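Local coordinates for protein exopolyphosphatase (Cytophaga hutchinsonii, PDB 3MDQ) that probably hydrolyses inorganic polyphosphate from the chain end, releasing orthophosphate, as an exopolyphosphatase of the Ppx/GppA family with the actin-like ATPase fold, at residues V8-T13 and I78-S83; F16-T21 and K63-I68; G212-L217 and I292-Y297; A218-Q223 and N245-Q250. All blocks are in the same frame, centred on the assembly; numbering follows the deposited sequence.

Contact 1: V8-T13 and I78-S83. With SO4 (sulfate ion), chain D.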
loop_
_atom_site.group_PDB
_atom_site.type_symbol
_atom_site.label_atom_id
_atom_site.label_comp_id
_atom_site.label_asym_id
_atom_site.label_seq_id
_atom_site.Cartn_x
_atom_site.Cartn_y
_atom_site.Cartn_z
ATOM N N VAL A 8 -7.525 -7.159 -12.051
ATOM C CA VAL A 8 -6.226 -7.052 -11.416
ATOM C C VAL A 8 -6.374 -7.501 -9.973
ATOM O O VAL A 8 -7.276 -7.048 -9.273
ATOM C CB VAL A 8 -5.683 -5.595 -11.436
ATOM C CG1 VAL A 8 -4.331 -5.524 -10.739
ATOM C CG2 VAL A 8 -5.558 -5.067 -12.863
ATOM N N ILE A 9 -5.469 -8.385 -9.536
ATOM C CA ILE A 9 -5.373 -8.830 -8.143
ATOM C C ILE A 9 -4.004 -8.361 -7.607
ATOM O O ILE A 9 -2.967 -8.621 -8.213
ATOM C CB ILE A 9 -5.501 -10.357 -7.980
ATOM C CG1 ILE A 9 -6.871 -10.826 -8.449
ATOM C CG2 ILE A 9 -5.203 -10.777 -6.508
ATOM C CD1 ILE A 9 -7.010 -12.347 -8.662
ATOM N N ASP A 10 -4.041 -7.678 -6.472
ATOM C CA ASP A 10 -2.853 -7.274 -5.717
ATOM C C ASP A 10 -2.807 -8.181 -4.518
ATOM O O ASP A 10 -3.629 -8.045 -3.591
ATOM C CB ASP A 10 -2.997 -5.777 -5.320
ATOM C CG ASP A 10 -1.957 -5.289 -4.355
ATOM O OD1 ASP A 10 -1.014 -6.015 -3.956
ATOM O OD2 ASP A 10 -2.104 -4.109 -3.961
HETATM N N MSE A 11 -1.812 -9.063 -4.489
HETATM C CA MSE A 11 -1.621 -9.975 -3.331
HETATM C C MSE A 11 -0.713 -9.326 -2.313
HETATM O O MSE A 11 0.447 -9.675 -2.210
HETATM C CB MSE A 11 -1.025 -11.307 -3.762
HETATM C CG MSE A 11 -1.950 -12.077 -4.631
HETATM SE SE MSE A 11 -1.133 -13.712 -5.354
HETATM C CE MSE A 11 -0.762 -14.651 -3.702
ATOM N N GLY A 12 -1.264 -8.396 -1.567
ATOM C CA GLY A 12 -0.491 -7.652 -0.568
ATOM C C GLY A 12 -0.215 -8.467 0.674
ATOM O O GLY A 12 -0.788 -9.520 0.901
ATOM N N THR A 13 0.701 -7.977 1.491
ATOM C CA THR A 13 1.129 -8.696 2.673
ATOM C C THR A 13 -0.011 -8.842 3.694
ATOM O O THR A 13 -0.181 -9.889 4.301
ATOM C CB THR A 13 2.357 -7.963 3.298
ATOM O OG1 THR A 13 3.422 -7.963 2.344
ATOM C CG2 THR A 13 2.795 -8.579 4.631
ATOM N N ILE A 78 -4.557 -10.278 -14.301
ATOM C CA ILE A 78 -3.183 -10.257 -13.843
ATOM C C ILE A 78 -3.137 -10.158 -12.326
ATOM O O ILE A 78 -3.756 -9.258 -11.734
ATOM C CB ILE A 78 -2.372 -9.126 -14.454
ATOM C CG1 ILE A 78 -0.932 -9.198 -13.936
ATOM C CG2 ILE A 78 -3.027 -7.790 -14.188
ATOM C CD1 ILE A 78 -0.057 -8.137 -14.472
ATOM N N ALA A 79 -2.369 -11.060 -11.719
ATOM C CA ALA A 79 -2.272 -11.174 -10.260
ATOM C C ALA A 79 -0.813 -10.963 -9.898
ATOM O O ALA A 79 0.038 -11.691 -10.395
ATOM C CB ALA A 79 -2.736 -12.565 -9.787
ATOM N N THR A 80 -0.511 -9.907 -9.144
ATOM C CA THR A 80 0.857 -9.599 -8.816
ATOM C C THR A 80 1.117 -10.098 -7.394
ATOM O O THR A 80 0.247 -10.082 -6.540
ATOM C CB THR A 80 1.159 -8.095 -8.892
ATOM O OG1 THR A 80 0.294 -7.396 -7.985
ATOM C CG2 THR A 80 0.975 -7.549 -10.326
ATOM N N GLY A 81 2.303 -10.605 -7.171
ATOM C CA GLY A 81 2.778 -10.937 -5.830
ATOM C C GLY A 81 3.910 -9.976 -5.477
ATOM O O GLY A 81 4.840 -9.809 -6.261
ATOM N N THR A 82 3.853 -9.383 -4.285
ATOM C CA THR A 82 4.828 -8.348 -3.887
ATOM C C THR A 82 5.612 -8.793 -2.630
ATOM O O THR A 82 6.111 -9.921 -2.626
ATOM C CB THR A 82 4.143 -7.010 -3.722
ATOM O OG1 THR A 82 3.017 -7.119 -2.818
ATOM C CG2 THR A 82 3.709 -6.486 -5.142
ATOM N N SER A 83 5.820 -7.929 -1.631
ATOM C CA SER A 83 6.824 -8.194 -0.577
ATOM C C SER A 83 6.737 -9.604 0.070
ATOM O O SER A 83 7.742 -10.309 0.156
ATOM C CB SER A 83 6.681 -7.150 0.520
ATOM O OG SER A 83 7.647 -7.371 1.531
HETATM S S SO4 D . 2.388 -4.757 0.964
HETATM O O1 SO4 D . 3.656 -4.426 1.654
HETATM O O2 SO4 D . 1.269 -4.928 1.945
HETATM O O3 SO4 D . 2.070 -3.661 0.034
HETATM O O4 SO4 D . 2.799 -5.923 0.197
HETATM O O HOH W 1 -1.766 -5.578 -8.526
HETATM O O HOH W 2 1.246 -5.135 -2.643
HETATM O O HOH W 3 0.764 -7.559 -5.103
HETATM O O HOH W 4 2.969 -9.538 -1.064
#
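Val8, Ile9 and Asp10 pair with Ile78, Ala79 and Thr80 where strands 5-11 and 76-81 run parallel, side by side, in the mixed sheet of the N-terminal actin-like ATPase domain. The backbones join through three hydrogen bonds: Ile9 N to Ile78 O (2.9 Å), Thr80 N to Ile9 O, and Met11 N to Thr80 O. CA-H...O contacts accompany them, Val8 CA to Ile78 O and Ala79 CA to Ile9 O. Apolar contacts lie on both faces: on one, Val8 CG2 meets Ile78 CG2 at 3.9 Å in the conformer described, the side chains pointing the same way; on the other, Ile9 CB packs against Ala79 CB, and helix 52-71 lies over Ile9. Water links polar groups near the strand ends. One molecule lies 2.6 Å from Asp10 OD1 and also bonds Thr80 OG1 and Thr82 OG1; another donates to Met11 O and pairs with Thr82 OG1. A sulfate, probably from the crystallisation liquor, is held by backbone N atoms of Gly140, Gly141 and Ser142, consistent with a phosphate-binding cleft. With OG1 beside its backbone N (chi1 -61°), Thr13 adds three bonds from two atoms: N to O2 and O4, and OG1 to O4 at 3.0 Å.

Contact 2: F16-T21 and K63-I68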
loop_
_atom_site.group_PDB
_atom_site.type_symbol
_atom_site.label_atom_id
_atom_site.label_comp_id
_atom_site.label_asym_id
_atom_site.label_seq_id
_atom_site.Cartn_x
_atom_site.Cartn_y
_atom_site.Cartn_z
ATOM N N PHE A 16 -5.491 -8.468 0.375
ATOM C CA PHE A 16 -5.538 -8.741 -1.059
ATOM C C PHE A 16 -6.627 -7.859 -1.647
ATOM O O PHE A 16 -7.658 -7.686 -1.028
ATOM C CB PHE A 16 -5.913 -10.215 -1.372
ATOM C CG PHE A 16 -4.804 -11.225 -1.205
ATOM C CD1 PHE A 16 -3.667 -10.964 -0.491
ATOM C CD2 PHE A 16 -4.924 -12.508 -1.728
ATOM C CE1 PHE A 16 -2.659 -11.904 -0.361
ATOM C CE2 PHE A 16 -3.930 -13.449 -1.557
ATOM C CZ PHE A 16 -2.794 -13.143 -0.851
ATOM N N HIS A 17 -6.389 -7.360 -2.861
ATOM C CA HIS A 17 -7.351 -6.492 -3.556
ATOM C C HIS A 17 -7.704 -7.055 -4.894
ATOM O O HIS A 17 -6.839 -7.612 -5.601
ATOM C CB HIS A 17 -6.744 -5.101 -3.779
ATOM C CG HIS A 17 -6.412 -4.390 -2.512
ATOM N ND1 HIS A 17 -7.317 -3.578 -1.862
ATOM C CD2 HIS A 17 -5.295 -4.407 -1.747
ATOM C CE1 HIS A 17 -6.754 -3.110 -0.751
ATOM N NE2 HIS A 17 -5.531 -3.593 -0.661
ATOM N N LEU A 18 -8.961 -6.857 -5.294
ATOM C CA LEU A 18 -9.467 -7.230 -6.589
ATOM C C LEU A 18 -10.122 -5.999 -7.220
ATOM O O LEU A 18 -11.032 -5.436 -6.663
ATOM C CB LEU A 18 -10.521 -8.342 -6.504
ATOM C CG LEU A 18 -11.255 -8.695 -7.800
ATOM C CD1 LEU A 18 -10.334 -9.250 -8.936
ATOM C CD2 LEU A 18 -12.362 -9.733 -7.471
ATOM N N LEU A 19 -9.625 -5.621 -8.389
ATOM C CA LEU A 19 -10.189 -4.543 -9.180
ATOM C C LEU A 19 -10.613 -5.066 -10.549
ATOM O O LEU A 19 -9.796 -5.635 -11.274
ATOM C CB LEU A 19 -9.154 -3.450 -9.385
ATOM C CG LEU A 19 -9.578 -2.230 -10.213
ATOM C CD1 LEU A 19 -10.596 -1.415 -9.473
ATOM C CD2 LEU A 19 -8.320 -1.338 -10.512
ATOM N N ILE A 20 -11.878 -4.876 -10.920
ATOM C CA ILE A 20 -12.365 -5.249 -12.222
ATOM C C ILE A 20 -12.896 -3.996 -12.886
ATOM O O ILE A 20 -13.695 -3.277 -12.278
ATOM C CB ILE A 20 -13.465 -6.328 -12.187
ATOM C CG1 ILE A 20 -12.940 -7.593 -11.537
ATOM C CG2 ILE A 20 -13.965 -6.628 -13.651
ATOM C CD1 ILE A 20 -14.001 -8.705 -11.252
ATOM N N THR A 21 -12.411 -3.740 -14.107
ATOM C CA THR A 21 -12.671 -2.496 -14.841
ATOM C C THR A 21 -13.194 -2.823 -16.227
ATOM O O THR A 21 -12.693 -3.733 -16.884
ATOM C CB THR A 21 -11.356 -1.675 -14.968
ATOM O OG1 THR A 21 -10.752 -1.496 -13.675
ATOM C CG2 THR A 21 -11.600 -0.281 -15.620
ATOM N N LYS A 63 -9.911 -18.160 -4.216
ATOM C CA LYS A 63 -11.054 -18.908 -4.705
ATOM C C LYS A 63 -12.258 -17.980 -4.799
ATOM O O LYS A 63 -12.994 -17.999 -5.783
ATOM C CB LYS A 63 -11.342 -20.116 -3.821
ATOM C CG LYS A 63 -10.314 -21.253 -3.958
ATOM C CD LYS A 63 -10.607 -22.455 -3.077
ATOM C CE LYS A 63 -11.785 -23.307 -3.596
ATOM N NZ LYS A 63 -11.491 -23.953 -4.936
ATOM N N LYS A 64 -12.455 -17.135 -3.788
ATOM C CA LYS A 64 -13.515 -16.149 -3.846
ATOM C C LYS A 64 -13.335 -15.109 -4.950
ATOM O O LYS A 64 -14.287 -14.761 -5.651
ATOM C CB LYS A 64 -13.688 -15.491 -2.485
ATOM C CG LYS A 64 -14.234 -16.472 -1.446
ATOM C CD LYS A 64 -14.234 -15.871 -0.038
ATOM C CE LYS A 64 -14.696 -16.913 0.981
ATOM N NZ LYS A 64 -14.475 -16.472 2.374
ATOM N N PHE A 65 -12.114 -14.618 -5.124
ATOM C CA PHE A 65 -11.841 -13.673 -6.194
ATOM C C PHE A 65 -12.053 -14.312 -7.571
ATOM O O PHE A 65 -12.564 -13.671 -8.479
ATOM C CB PHE A 65 -10.393 -13.155 -6.101
ATOM C CG PHE A 65 -10.162 -12.073 -5.034
ATOM C CD1 PHE A 65 -11.136 -11.695 -4.091
ATOM C CD2 PHE A 65 -8.909 -11.485 -4.934
ATOM C CE1 PHE A 65 -10.866 -10.679 -3.141
ATOM C CE2 PHE A 65 -8.661 -10.465 -3.977
ATOM C CZ PHE A 65 -9.622 -10.082 -3.115
ATOM N N ARG A 66 -11.677 -15.581 -7.723
ATOM C CA ARG A 66 -11.877 -16.283 -8.988
ATOM C C ARG A 66 -13.376 -16.346 -9.324
ATOM O O ARG A 66 -13.768 -16.080 -10.482
ATOM C CB ARG A 66 -11.257 -17.672 -8.920
ATOM C CG ARG A 66 -11.566 -18.568 -10.119
ATOM C CD ARG A 66 -10.809 -18.217 -11.380
ATOM N NE ARG A 66 -11.533 -18.621 -12.587
ATOM C CZ ARG A 66 -11.024 -19.160 -13.697
ATOM N NH1 ARG A 66 -9.777 -19.596 -13.776
ATOM N NH2 ARG A 66 -11.831 -19.349 -14.725
ATOM N N VAL A 67 -14.223 -16.625 -8.326
ATOM C CA VAL A 67 -15.658 -16.604 -8.583
ATOM C C VAL A 67 -16.096 -15.238 -9.100
ATOM O O VAL A 67 -16.860 -15.143 -10.032
ATOM C CB VAL A 67 -16.497 -16.961 -7.335
ATOM C CG1 VAL A 67 -17.987 -16.691 -7.607
ATOM C CG2 VAL A 67 -16.274 -18.428 -6.937
ATOM N N ILE A 68 -15.646 -14.175 -8.440
ATOM C CA ILE A 68 -16.072 -12.820 -8.834
ATOM C C ILE A 68 -15.584 -12.489 -10.255
ATOM O O ILE A 68 -16.311 -11.927 -11.064
ATOM C CB ILE A 68 -15.581 -11.757 -7.826
ATOM C CG1 ILE A 68 -16.194 -11.976 -6.446
ATOM C CG2 ILE A 68 -15.913 -10.360 -8.365
ATOM C CD1 ILE A 68 -15.517 -11.267 -5.316
#
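A helix packed on a sheet face, in the N-terminal domain of the actin-like ATPase fold, brings Phe65 and Ile68 of helix 52-71 onto Phe16, Leu18 and Ile20 of strand 15-24. The segment axes run nearly parallel, 5° apart, with a closest approach of 10.0 Å. No hydrogen bond crosses; the contact is apolar packing plus one CH-pi interaction. Phe65 is its centre. Its CG stands beside the backbone N and anti to the carbonyl carbon (chi1 -78°), and the ring beyond meets the strand with one face and part of its edge. Leu18 CB sits over the middle of that face, 3.7 Å from the centroid and 8° off the normal. At the rim, Phe16 O lies in the ring plane, 3.7 Å from Phe65 CZ, while Phe16 CB touches Phe65 CE2. One helical turn on, Ile68 meets Leu18 and Ile20. Its CG2 lies 3.7 Å from Leu18 CD2 and 3.8 Å from Ile20 CD1; the Leu18 and Ile20 side chains each cross that of Ile68 obliquely. Leu18 thus serves two helix residues, Phe65 with CB and Ile68 with CD2. His17 points away from the helix, to the opposite face of the sheet, where it touches Lys300 of helix 299-309. Strand 15-24 runs between strands 5-11 and 27-37, and Leu69 of helix 52-71 also packs on Leu18 and Ile20.

Contact 3: G212-L217 and I292-Y297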
loop_
_atom_site.group_PDB
_atom_site.type_symbol
_atom_site.label_atom_id
_atom_site.label_comp_id
_atom_site.label_asym_id
_atom_site.label_seq_id
_atom_site.Cartn_x
_atom_site.Cartn_y
_atom_site.Cartn_z
ATOM N N GLY A 212 -3.455 1.470 2.383
ATOM C CA GLY A 212 -4.461 1.394 3.427
ATOM C C GLY A 212 -4.284 2.358 4.574
ATOM O O GLY A 212 -5.278 2.910 5.076
ATOM N N THR A 213 -3.063 2.537 5.043
ATOM C CA THR A 213 -2.807 3.457 6.150
ATOM C C THR A 213 -3.272 4.862 5.782
ATOM O O THR A 213 -3.998 5.521 6.524
ATOM C CB THR A 213 -1.352 3.490 6.575
ATOM O OG1 THR A 213 -1.003 2.201 7.106
ATOM C CG2 THR A 213 -1.095 4.535 7.648
ATOM N N PHE A 214 -2.862 5.334 4.615
ATOM C CA PHE A 214 -3.259 6.664 4.194
ATOM C C PHE A 214 -4.767 6.782 3.942
ATOM O O PHE A 214 -5.360 7.800 4.274
ATOM C CB PHE A 214 -2.432 7.077 2.975
ATOM C CG PHE A 214 -1.026 7.507 3.304
ATOM C CD1 PHE A 214 -0.776 8.767 3.828
ATOM C CD2 PHE A 214 0.069 6.666 3.046
ATOM C CE1 PHE A 214 0.501 9.162 4.126
ATOM C CE2 PHE A 214 1.356 7.064 3.318
ATOM C CZ PHE A 214 1.595 8.309 3.856
ATOM N N ASP A 215 -5.398 5.745 3.405
ATOM C CA ASP A 215 -6.850 5.756 3.203
ATOM C C ASP A 215 -7.541 5.887 4.545
ATOM O O ASP A 215 -8.484 6.666 4.700
ATOM C CB ASP A 215 -7.355 4.473 2.524
ATOM C CG ASP A 215 -6.892 4.315 1.099
ATOM O OD1 ASP A 215 -6.479 5.290 0.468
ATOM O OD2 ASP A 215 -6.985 3.154 0.577
ATOM N N THR A 216 -7.043 5.140 5.547
ATOM C CA THR A 216 -7.634 5.226 6.892
ATOM C C THR A 216 -7.464 6.615 7.525
ATOM O O THR A 216 -8.397 7.142 8.164
ATOM C CB THR A 216 -7.120 4.092 7.808
ATOM O OG1 THR A 216 -7.706 2.859 7.361
ATOM C CG2 THR A 216 -7.515 4.313 9.281
ATOM N N LEU A 217 -6.303 7.249 7.337
ATOM C CA LEU A 217 -6.091 8.586 7.865
ATOM C C LEU A 217 -7.090 9.558 7.234
ATOM O O LEU A 217 -7.682 10.387 7.929
ATOM C CB LEU A 217 -4.657 9.090 7.663
ATOM C CG LEU A 217 -3.574 8.252 8.377
ATOM C CD1 LEU A 217 -2.186 8.750 7.964
ATOM C CD2 LEU A 217 -3.820 8.315 9.915
ATOM N N ILE A 292 -0.287 16.797 3.192
ATOM C CA ILE A 292 -0.162 15.471 2.574
ATOM C C ILE A 292 -1.337 15.271 1.652
ATOM O O ILE A 292 -2.476 15.567 2.011
ATOM C CB ILE A 292 -0.138 14.319 3.590
ATOM C CG1 ILE A 292 0.803 14.646 4.757
ATOM C CG2 ILE A 292 0.250 12.981 2.873
ATOM C CD1 ILE A 292 0.727 13.632 5.963
ATOM N N THR A 293 -1.071 14.799 0.434
ATOM C CA THR A 293 -2.176 14.418 -0.478
ATOM C C THR A 293 -2.290 12.899 -0.476
ATOM O O THR A 293 -1.322 12.215 -0.769
ATOM C CB THR A 293 -1.999 14.963 -1.887
ATOM O OG1 THR A 293 -2.071 16.401 -1.835
ATOM C CG2 THR A 293 -3.117 14.487 -2.776
ATOM N N VAL A 294 -3.460 12.377 -0.096
ATOM C CA VAL A 294 -3.730 10.957 -0.189
ATOM C C VAL A 294 -4.224 10.629 -1.620
ATOM O O VAL A 294 -5.186 11.229 -2.102
ATOM C CB VAL A 294 -4.759 10.513 0.842
ATOM C CG1 VAL A 294 -5.116 9.034 0.622
ATOM C CG2 VAL A 294 -4.203 10.814 2.244
ATOM N N SER A 295 -3.513 9.744 -2.305
ATOM C CA SER A 295 -3.982 9.150 -3.552
ATOM C C SER A 295 -4.816 7.915 -3.229
ATOM O O SER A 295 -4.320 7.025 -2.564
ATOM C CB SER A 295 -2.801 8.752 -4.459
ATOM O OG SER A 295 -3.213 7.868 -5.502
ATOM N N THR A 296 -6.033 7.851 -3.753
ATOM C CA THR A 296 -6.844 6.632 -3.553
ATOM C C THR A 296 -6.459 5.511 -4.507
ATOM O O THR A 296 -6.953 4.403 -4.348
ATOM C CB THR A 296 -8.336 6.895 -3.650
ATOM O OG1 THR A 296 -8.661 7.232 -4.997
ATOM C CG2 THR A 296 -8.761 8.041 -2.694
ATOM N N TYR A 297 -5.586 5.801 -5.468
ATOM C CA TYR A 297 -5.018 4.783 -6.390
ATOM C C TYR A 297 -3.664 4.340 -5.901
ATOM O O TYR A 297 -2.873 5.140 -5.381
ATOM C CB TYR A 297 -4.841 5.364 -7.784
ATOM C CG TYR A 297 -6.101 5.614 -8.579
ATOM C CD1 TYR A 297 -7.377 5.496 -8.017
ATOM C CD2 TYR A 297 -6.009 5.993 -9.903
ATOM C CE1 TYR A 297 -8.499 5.719 -8.772
ATOM C CE2 TYR A 297 -7.126 6.207 -10.655
ATOM C CZ TYR A 297 -8.369 6.081 -10.077
ATOM O OH TYR A 297 -9.486 6.320 -10.860
HETATM O O HOH W 5 -4.698 4.534 -1.580
HETATM O O HOH W 6 -8.487 3.326 -2.217
#
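Ile292 meets Phe214 first, its CG2 4.0 Å from Phe214 CE1 in the one of its two modelled conformers described here, the two side chains crossing at about a right angle. Two residues on, Val294 carries most of the apolar contact: CG2 lies 3.8 Å from Phe214 O, on the helix backbone, and CG1 is 4.1 Å from Phe214 CB. The same CG1 approaches Asp215 OD1 at 4.0 Å. Here helix 212-225 packs over strand 291-295, which runs between strands 206-210 and 236-240 in the sheet of the second actin-like ATPase domain; the local axes come within 8.3 Å and cross at -113°. Ile280 of helix 267-286 also packs on Phe214. At Ser295 the contact becomes polar and water-mediated, one water donating to Ser295 O (2.7 Å) and to Asp215 OD1. Ser295, whose CB points away from the helix, donates from OG to Tyr297 O at 2.8 Å, in the carbonyl plane on a lone pair. Thr296 O takes a bond from a second water, which also reaches Asp215 OD2, a carboxylate oxygen close to a bound sulfate.

Contact 4: A218-Q223 and N245-Q250; sequences AEMNIQ and NRLRKQ
Asn221 carries CG anti to its backbone N (chi1 -156°), and Arg246 likewise starts anti (chi1 -173°) before bending at chi3 (76°), bringing carboxamide and guanidinium together. NH1 and NH2 of Arg246 both donate to Asn221 OD1, at 3.1 and 3.0 Å, an end-on grip on a single oxygen. That oxygen lies in the guanidinium plane, and the two flat groups are nearly coplanar. NH1 approaches OD1 nearly along the C=O axis; NH2 comes in on a lone pair. The amide's other end is held too, Asn221 ND2 bonding Tyr237 OH and Asp243 OD2, while Arg246 NH1 forms a salt bridge with Asp243 OD1. These bonds link helix 212-225 to helix 241-253 in the second actin-like ATPase domain, beside edge strand 236-240. The local helix axes are 10.8 Å apart at closest. Next to the polar pair the packing is apolar: Leu247 CD2 lies 3.7 Å from Met220 CB and 3.9 Å from Met220 CE, with Leu239 and Leu217 also against Leu247. Met220, a selenomethionine bent at its last torsion, meets the extended Gln250 tip to tip, its CE 3.4 Å from Gln250 NE2, at the more exposed side of the interface.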
loop_
_atom_site.group_PDB
_atom_site.type_symbol
_atom_site.label_atom_id
_atom_site.label_comp_id
_atom_site.label_asym_id
_atom_site.label_seq_id
_atom_site.Cartn_x
_atom_site.Cartn_y
_atom_site.Cartn_z
ATOM N N ALA A 218 -7.267 9.456 5.921
ATOM C CA ALA A 218 -8.239 10.283 5.250
ATOM C C ALA A 218 -9.645 10.055 5.809
ATOM O O ALA A 218 -10.368 11.013 6.106
ATOM C CB ALA A 218 -8.204 10.053 3.745
ATOM N N GLU A 219 -10.041 8.792 5.944
ATOM C CA GLU A 219 -11.376 8.483 6.423
ATOM C C GLU A 219 -11.592 8.994 7.848
ATOM O O GLU A 219 -12.644 9.526 8.147
ATOM C CB GLU A 219 -11.668 6.980 6.319
ATOM C CG GLU A 219 -11.875 6.502 4.878
ATOM C CD GLU A 219 -12.043 4.984 4.744
ATOM O OE1 GLU A 219 -11.835 4.249 5.723
ATOM O OE2 GLU A 219 -12.381 4.526 3.636
HETATM N N MSE A 220 -10.573 8.875 8.704
HETATM C CA MSE A 220 -10.649 9.400 10.080
HETATM C C MSE A 220 -10.822 10.901 10.061
HETATM O O MSE A 220 -11.574 11.441 10.843
HETATM C CB MSE A 220 -9.399 9.033 10.886
HETATM C CG MSE A 220 -9.314 7.597 11.257
HETATM SE SE MSE A 220 -7.691 7.036 12.092
HETATM C CE MSE A 220 -8.021 7.825 13.832
ATOM N N ASN A 221 -10.120 11.589 9.158
ATOM C CA ASN A 221 -10.186 13.025 9.118
ATOM C C ASN A 221 -11.543 13.511 8.616
ATOM O O ASN A 221 -12.065 14.529 9.072
ATOM C CB ASN A 221 -9.098 13.589 8.231
ATOM C CG ASN A 221 -8.741 15.029 8.598
ATOM O OD1 ASN A 221 -8.454 15.317 9.768
ATOM N ND2 ASN A 221 -8.807 15.932 7.609
ATOM N N ILE A 222 -12.078 12.791 7.646
ATOM C CA ILE A 222 -13.414 13.070 7.121
ATOM C C ILE A 222 -14.451 12.976 8.238
ATOM O O ILE A 222 -15.287 13.854 8.404
ATOM C CB ILE A 222 -13.727 12.129 5.940
ATOM C CG1 ILE A 222 -12.927 12.561 4.703
ATOM C CG2 ILE A 222 -15.235 12.071 5.617
ATOM C CD1 ILE A 222 -12.840 11.446 3.652
ATOM N N GLN A 223 -14.352 11.923 9.025
ATOM C CA GLN A 223 -15.286 11.718 10.134
ATOM C C GLN A 223 -15.099 12.803 11.179
ATOM O O GLN A 223 -16.083 13.371 11.663
ATOM C CB GLN A 223 -15.103 10.331 10.750
ATOM C CG GLN A 223 -16.173 9.917 11.765
ATOM C CD GLN A 223 -17.613 10.064 11.227
ATOM O OE1 GLN A 223 -18.077 9.282 10.389
ATOM N NE2 GLN A 223 -18.320 11.081 11.723
ATOM N N ASN A 245 -1.082 15.926 12.368
ATOM C CA ASN A 245 -0.553 15.888 13.739
ATOM C C ASN A 245 -1.607 15.547 14.799
ATOM O O ASN A 245 -1.284 14.919 15.814
ATOM C CB ASN A 245 0.218 17.170 14.037
ATOM C CG ASN A 245 1.589 17.196 13.359
ATOM O OD1 ASN A 245 2.374 16.211 13.408
ATOM N ND2 ASN A 245 1.897 18.316 12.731
ATOM N N ARG A 246 -2.867 15.909 14.577
ATOM C CA ARG A 246 -3.937 15.460 15.462
ATOM C C ARG A 246 -4.089 13.947 15.404
ATOM O O ARG A 246 -4.188 13.283 16.458
ATOM C CB ARG A 246 -5.280 16.116 15.108
ATOM C CG ARG A 246 -6.413 15.824 16.109
ATOM C CD ARG A 246 -7.800 16.118 15.528
ATOM N NE ARG A 246 -8.245 15.077 14.590
ATOM C CZ ARG A 246 -8.252 15.176 13.256
ATOM N NH1 ARG A 246 -7.875 16.280 12.622
ATOM N NH2 ARG A 246 -8.676 14.149 12.542
ATOM N N LEU A 247 -4.067 13.402 14.193
ATOM C CA LEU A 247 -4.208 11.966 14.034
ATOM C C LEU A 247 -3.014 11.251 14.620
ATOM O O LEU A 247 -3.178 10.194 15.238
ATOM C CB LEU A 247 -4.333 11.616 12.549
ATOM C CG LEU A 247 -5.626 12.073 11.864
ATOM C CD1 LEU A 247 -5.514 12.072 10.298
ATOM C CD2 LEU A 247 -6.796 11.197 12.400
ATOM N N ARG A 248 -1.828 11.798 14.435
ATOM C CA ARG A 248 -0.604 11.209 14.969
ATOM C C ARG A 248 -0.677 11.139 16.495
ATOM O O ARG A 248 -0.410 10.086 17.092
ATOM C CB ARG A 248 0.615 12.002 14.516
ATOM C CG ARG A 248 1.930 11.553 15.144
ATOM C CD ARG A 248 3.092 12.470 14.746
ATOM N NE ARG A 248 2.985 13.812 15.291
ATOM C CZ ARG A 248 3.181 14.147 16.566
ATOM N NH1 ARG A 248 3.511 13.231 17.460
ATOM N NH2 ARG A 248 3.045 15.411 16.946
ATOM N N LYS A 249 -1.068 12.235 17.108
ATOM C CA LYS A 249 -1.110 12.276 18.575
ATOM C C LYS A 249 -2.148 11.257 19.073
ATOM O O LYS A 249 -1.896 10.496 20.036
ATOM C CB LYS A 249 -1.414 13.688 19.074
ATOM C CG LYS A 249 -0.258 14.605 18.972
ATOM C CD LYS A 249 -0.720 16.029 19.329
ATOM C CE LYS A 249 0.410 17.039 19.327
ATOM N NZ LYS A 249 -0.127 18.441 19.307
ATOM N N GLN A 250 -3.292 11.205 18.402
ATOM C CA GLN A 250 -4.377 10.271 18.764
ATOM C C GLN A 250 -3.892 8.816 18.657
ATOM O O GLN A 250 -4.040 8.030 19.593
ATOM C CB GLN A 250 -5.625 10.507 17.889
ATOM C CG GLN A 250 -6.689 9.457 18.070
ATOM C CD GLN A 250 -7.835 9.567 17.095
ATOM O OE1 GLN A 250 -7.928 10.535 16.337
ATOM N NE2 GLN A 250 -8.707 8.559 17.098
#

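How the contacts relate
From the N terminus, strand 5-11 runs into strand 15-24, and helix 52-71 into strand 76-81. Contact 1 closes a long loop from strand 5-11 to strand 76-81, and contact 2 a shorter one within it; both rest on the same sheet and touch directly, with Asp10 N and His17 O a probable hydrogen bond. Further along the chain, contact 3 closes the loop between helix 212-225 and strand 291-295, and contact 4 lies inside that loop, sharing helix 212-225. Leu217 O packs on Leu247 CD1 where they meet. The two pairs follow in series, one in each sheet-containing half; their closest approach is that of contacts 2 and 3, about 6 Å between nearest atoms, without touching.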